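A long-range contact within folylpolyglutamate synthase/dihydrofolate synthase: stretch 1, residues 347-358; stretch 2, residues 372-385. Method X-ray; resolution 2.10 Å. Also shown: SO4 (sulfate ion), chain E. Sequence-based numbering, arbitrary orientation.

Stretch 1 347-358: LVIGILDDKNRE
Stretch 2, residues 372-385: IVTRVPSPRMKDMN

Residues 347-349 and 372-373 are neighbouring parallel strands. Val-348 pairs with Ile-372 (CA to CA 4.8 Å) and Ile-349 with Val-373 (CA to CA 4.9 Å). Phi/psi stay extended, from -126/130 at Ile-349 to -93/139 at Val-373. Three backbone hydrogen bonds fix the register: Ile-372 N to Leu-347 O (2.8 Å), Ile-349 N to Ile-372 O (2.9 Å) and Thr-374 N to Ile-349 O (2.8 Å).

Val-348 (chi1 t) and Ile-372 (chi1 m, chi2 t) share one face of the sheet, with Val-348 CG2 4.2 Å from Ile-372 CD1. Val-348 CG1 also reaches Thr-374 CG2 at 3.8 Å. Ile-349 (t, t) and Val-373 (t) lie on the other face and touch more loosely, CG2 to CG2 at 4.4 Å. The end of Ile-349 leads away from the second strand.

The hollow comes at Gly-350, phi/psi -136/128. Val-376 (chi1 t) points toward the first stretch and fills it, its CG2 lying 3.4 Å from Gly-350 C and 3.7 Å from Ile-351 N. A CB on Gly-350 would lie only 3.1 Å from both Thr-374 O and Val-376 CG2. Water 1 donates to Thr-374 O (2.7 Å) and accepts from Val-376 N (3.2 Å).

Leu-352 (m, t) is the main bump and has the largest area covered by the other stretch. Its CD2 packs against Val-376 CB at 3.7 Å and Met-381 CB at 3.9 Å. Its CD1 lies over one face of the Arg-380 guanidinium, 3.4 Å from Arg-380 NH2. Near the plane of that group, Asp-354 OD2 forms a long salt bridge with Arg-380 NH1 (3.7 Å).

Both loops turn here. Type I turns run from Leu-352 to Lys-355 and from Ser-378 to Met-381; Met-381 N to Ser-378 O (3.0 Å) closes the second. Water 2 joins the loops, accepting from Asp-353 N (2.7 Å) and Lys-382 N (2.8 Å).

Arg-357 (m, t, t) extends toward the second stretch. Its NH2 donates to Lys-382 O (2.8 Å) and its NH1 to Asp-383 O (3.0 Å). Arg-357 NE (3.3 Å) and NH2 (3.1 Å) also bond Ile-351 O, so the guanidinium ties the two loops together. Met-381 (t, p, t) brings its CE within 3.5 Å of Arg-357 NH2.

At the edge, Asp-353 (chi1 p) has OD2 3.0 Å from Lys-382 CE. Asp-383 has a positive phi (65/43). The sulfate accepts from Met-384 N at O1 (2.6 Å).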

# COMPACT_ATOMS: atom_id res chain seq x y z
N LEU A 347 -10.78 17.90 -12.52
CA LEU A 347 -10.63 16.47 -12.54
C LEU A 347 -9.85 16.15 -13.77
O LEU A 347 -10.23 16.57 -14.86
CB LEU A 347 -11.98 15.79 -12.72
CG LEU A 347 -12.01 14.26 -12.84
CD1 LEU A 347 -11.37 13.56 -11.63
CD2 LEU A 347 -13.46 13.90 -12.92
N VAL A 348 -8.78 15.38 -13.58
CA VAL A 348 -8.09 14.73 -14.66
C VAL A 348 -8.31 13.24 -14.45
O VAL A 348 -7.84 12.68 -13.45
CB VAL A 348 -6.61 15.13 -14.70
CG1 VAL A 348 -5.86 14.41 -15.85
CG2 VAL A 348 -6.49 16.68 -14.82
N ILE A 349 -9.05 12.63 -15.38
CA ILE A 349 -9.46 11.23 -15.28
C ILE A 349 -9.08 10.35 -16.51
O ILE A 349 -9.23 10.74 -17.66
CB ILE A 349 -10.96 11.15 -14.87
CG1 ILE A 349 -11.35 9.72 -14.42
CG2 ILE A 349 -11.90 11.69 -15.96
CD1 ILE A 349 -12.52 9.72 -13.50
N GLY A 350 -8.46 9.21 -16.23
CA GLY A 350 -8.17 8.21 -17.25
C GLY A 350 -8.53 6.87 -16.65
O GLY A 350 -8.13 6.57 -15.54
N ILE A 351 -9.33 6.10 -17.34
CA ILE A 351 -9.72 4.81 -16.85
C ILE A 351 -9.49 3.83 -17.96
O ILE A 351 -9.80 4.13 -19.10
CB ILE A 351 -11.22 4.77 -16.45
CG1 ILE A 351 -11.63 6.00 -15.64
CG2 ILE A 351 -11.56 3.48 -15.66
CD1 ILE A 351 -13.09 6.10 -15.48
N LEU A 352 -8.97 2.66 -17.61
CA LEU A 352 -8.89 1.55 -18.56
C LEU A 352 -10.28 0.95 -18.80
O LEU A 352 -11.23 1.14 -18.02
CB LEU A 352 -7.90 0.49 -18.07
CG LEU A 352 -6.50 1.02 -17.74
CD1 LEU A 352 -5.65 -0.02 -17.05
CD2 LEU A 352 -5.84 1.49 -19.00
N ASP A 353 -10.39 0.23 -19.92
CA ASP A 353 -11.69 -0.25 -20.35
C ASP A 353 -12.06 -1.52 -19.60
O ASP A 353 -13.21 -1.92 -19.64
CB ASP A 353 -11.77 -0.39 -21.90
CG ASP A 353 -11.31 -1.73 -22.42
OD1 ASP A 353 -10.20 -2.17 -22.08
OD2 ASP A 353 -12.01 -2.43 -23.20
N ASP A 354 -11.10 -2.11 -18.88
CA ASP A 354 -11.36 -3.28 -18.04
C ASP A 354 -12.00 -2.91 -16.72
O ASP A 354 -12.23 -3.76 -15.89
CB ASP A 354 -10.07 -4.09 -17.79
CG ASP A 354 -9.05 -3.36 -16.93
OD1 ASP A 354 -9.13 -2.12 -16.78
OD2 ASP A 354 -8.11 -3.96 -16.36
N LYS A 355 -12.31 -1.64 -16.54
CA LYS A 355 -12.91 -1.18 -15.32
C LYS A 355 -14.32 -0.71 -15.59
O LYS A 355 -14.72 -0.58 -16.75
CB LYS A 355 -12.01 -0.09 -14.71
CG LYS A 355 -10.97 -0.73 -13.79
CD LYS A 355 -9.58 -0.21 -13.99
CE LYS A 355 -8.58 -1.04 -13.22
NZ LYS A 355 -8.29 -2.32 -13.89
N ASN A 356 -15.10 -0.50 -14.53
CA ASN A 356 -16.46 -0.03 -14.72
C ASN A 356 -16.53 1.49 -14.91
O ASN A 356 -16.93 2.25 -14.02
CB ASN A 356 -17.37 -0.49 -13.61
CG ASN A 356 -18.77 -0.57 -14.05
OD1 ASN A 356 -19.35 0.43 -14.46
ND2 ASN A 356 -19.33 -1.77 -14.06
N ARG A 357 -16.14 1.91 -16.12
CA ARG A 357 -15.97 3.30 -16.44
C ARG A 357 -17.13 4.14 -16.03
O ARG A 357 -16.96 5.18 -15.42
CB ARG A 357 -15.75 3.49 -17.93
CG ARG A 357 -14.36 3.24 -18.34
CD ARG A 357 -14.19 3.32 -19.79
NE ARG A 357 -12.79 3.30 -20.17
CZ ARG A 357 -12.39 3.19 -21.44
NH1 ARG A 357 -13.31 3.09 -22.41
NH2 ARG A 357 -11.10 3.17 -21.74
N GLU A 358 -18.32 3.68 -16.42
CA GLU A 358 -19.55 4.45 -16.26
C GLU A 358 -19.91 4.60 -14.79
O GLU A 358 -20.22 5.69 -14.33
CB GLU A 358 -20.65 3.72 -17.00
CG GLU A 358 -22.06 4.27 -16.92
CD GLU A 358 -23.06 3.22 -17.35
OE1 GLU A 358 -23.91 2.81 -16.54
OE2 GLU A 358 -22.94 2.75 -18.49
N ILE A 372 -11.44 16.89 -17.40
CA ILE A 372 -10.51 16.58 -18.43
C ILE A 372 -10.31 15.06 -18.41
O ILE A 372 -9.88 14.52 -17.43
CB ILE A 372 -9.17 17.25 -18.16
CG1 ILE A 372 -9.34 18.76 -18.02
CG2 ILE A 372 -8.18 16.87 -19.26
CD1 ILE A 372 -8.08 19.44 -17.52
N VAL A 373 -10.64 14.41 -19.52
CA VAL A 373 -10.42 13.01 -19.71
C VAL A 373 -9.07 12.94 -20.41
O VAL A 373 -8.78 13.71 -21.33
CB VAL A 373 -11.50 12.37 -20.63
CG1 VAL A 373 -11.27 10.88 -20.76
CG2 VAL A 373 -12.91 12.66 -20.08
N THR A 374 -8.26 11.99 -19.98
CA THR A 374 -6.91 11.83 -20.51
C THR A 374 -6.65 10.38 -20.79
O THR A 374 -7.44 9.53 -20.39
CB THR A 374 -5.91 12.41 -19.51
OG1 THR A 374 -4.67 12.56 -20.15
CG2 THR A 374 -5.66 11.50 -18.32
N ARG A 375 -5.59 10.07 -21.51
CA ARG A 375 -5.25 8.65 -21.74
C ARG A 375 -4.36 8.05 -20.66
O ARG A 375 -3.29 8.55 -20.44
CB ARG A 375 -4.48 8.47 -23.04
CG ARG A 375 -5.20 8.83 -24.22
CD ARG A 375 -4.45 8.48 -25.41
NE ARG A 375 -4.40 7.03 -25.57
CZ ARG A 375 -5.20 6.34 -26.36
NH1 ARG A 375 -6.14 6.96 -27.07
NH2 ARG A 375 -5.08 5.03 -26.42
N VAL A 376 -4.78 6.95 -20.04
CA VAL A 376 -3.87 6.17 -19.21
C VAL A 376 -2.61 5.78 -19.99
O VAL A 376 -2.68 5.22 -21.09
CB VAL A 376 -4.53 4.92 -18.66
CG1 VAL A 376 -3.54 4.15 -17.81
CG2 VAL A 376 -5.78 5.27 -17.85
N PRO A 377 -1.46 6.13 -19.42
CA PRO A 377 -0.16 5.90 -20.05
C PRO A 377 0.26 4.44 -19.79
O PRO A 377 0.87 4.07 -18.69
CB PRO A 377 0.74 6.90 -19.33
CG PRO A 377 0.19 6.97 -17.98
CD PRO A 377 -1.30 6.84 -18.13
N SER A 378 -0.12 3.61 -20.76
CA SER A 378 -0.00 2.17 -20.65
C SER A 378 -0.48 1.62 -21.97
O SER A 378 -1.49 2.08 -22.51
CB SER A 378 -0.88 1.62 -19.53
OG SER A 378 -0.87 0.21 -19.55
N PRO A 379 0.24 0.63 -22.49
CA PRO A 379 -0.20 -0.05 -23.70
C PRO A 379 -1.50 -0.81 -23.49
O PRO A 379 -2.14 -1.22 -24.46
CB PRO A 379 0.96 -1.04 -24.01
CG PRO A 379 2.13 -0.61 -23.12
CD PRO A 379 1.50 0.06 -21.95
N ARG A 380 -1.86 -1.00 -22.23
CA ARG A 380 -3.16 -1.56 -21.84
C ARG A 380 -4.34 -0.62 -22.13
O ARG A 380 -5.47 -1.09 -22.20
CB ARG A 380 -3.16 -1.97 -20.35
CG ARG A 380 -2.95 -3.49 -20.12
CD ARG A 380 -2.19 -3.90 -18.82
NE ARG A 380 -2.56 -3.18 -17.59
CZ ARG A 380 -3.70 -3.38 -16.90
NH1 ARG A 380 -4.60 -4.29 -17.34
NH2 ARG A 380 -3.97 -2.68 -15.78
N MET A 381 -4.10 0.67 -22.31
CA MET A 381 -5.19 1.63 -22.54
C MET A 381 -5.86 1.46 -23.90
O MET A 381 -5.24 1.75 -24.90
CB MET A 381 -4.70 3.08 -22.38
CG MET A 381 -5.69 4.18 -22.85
SD MET A 381 -7.09 4.33 -21.73
CE MET A 381 -8.33 4.98 -22.82
N LYS A 382 -7.12 1.00 -23.93
CA LYS A 382 -7.94 1.00 -25.16
C LYS A 382 -9.27 1.72 -24.94
O LYS A 382 -9.70 1.94 -23.82
CB LYS A 382 -8.13 -0.43 -25.77
CG LYS A 382 -9.12 -1.38 -25.11
CD LYS A 382 -9.23 -2.70 -25.90
CE LYS A 382 -10.56 -3.46 -25.66
NZ LYS A 382 -10.85 -4.55 -26.67
N ASP A 383 -9.88 2.12 -26.06
CA ASP A 383 -11.19 2.78 -26.13
C ASP A 383 -11.29 4.14 -25.49
O ASP A 383 -12.30 4.45 -24.83
CB ASP A 383 -12.29 1.91 -25.53
CG ASP A 383 -12.87 1.00 -26.50
OD1 ASP A 383 -13.23 -0.13 -26.09
OD2 ASP A 383 -12.99 1.32 -27.70
N MET A 384 -10.28 4.96 -25.71
CA MET A 384 -10.37 6.33 -25.32
C MET A 384 -11.69 6.92 -25.82
O MET A 384 -12.35 7.72 -25.17
CB MET A 384 -9.20 7.07 -25.92
CG MET A 384 -9.16 8.51 -25.57
SD MET A 384 -9.09 8.71 -23.76
CE MET A 384 -8.65 10.45 -23.72
N ASN A 385 -12.08 6.47 -27.00
CA ASN A 385 -13.23 7.00 -27.68
C ASN A 385 -14.51 6.90 -26.85
O ASN A 385 -15.24 7.88 -26.68
CB ASN A 385 -13.40 6.28 -29.03
CG ASN A 385 -12.14 5.46 -29.44
OD1 ASN A 385 -12.27 4.32 -29.92
ND2 ASN A 385 -10.94 6.04 -29.24
S SO4 E . -8.10 3.82 -28.52
O1 SO4 E . -8.19 4.27 -27.13
O2 SO4 E . -8.03 5.06 -29.30
O3 SO4 E . -9.38 3.18 -28.87
O4 SO4 E . -6.97 2.86 -28.60
O HOH W 1 -8.01 6.85 -20.36
O HOH W 2 -8.40 -0.21 -21.69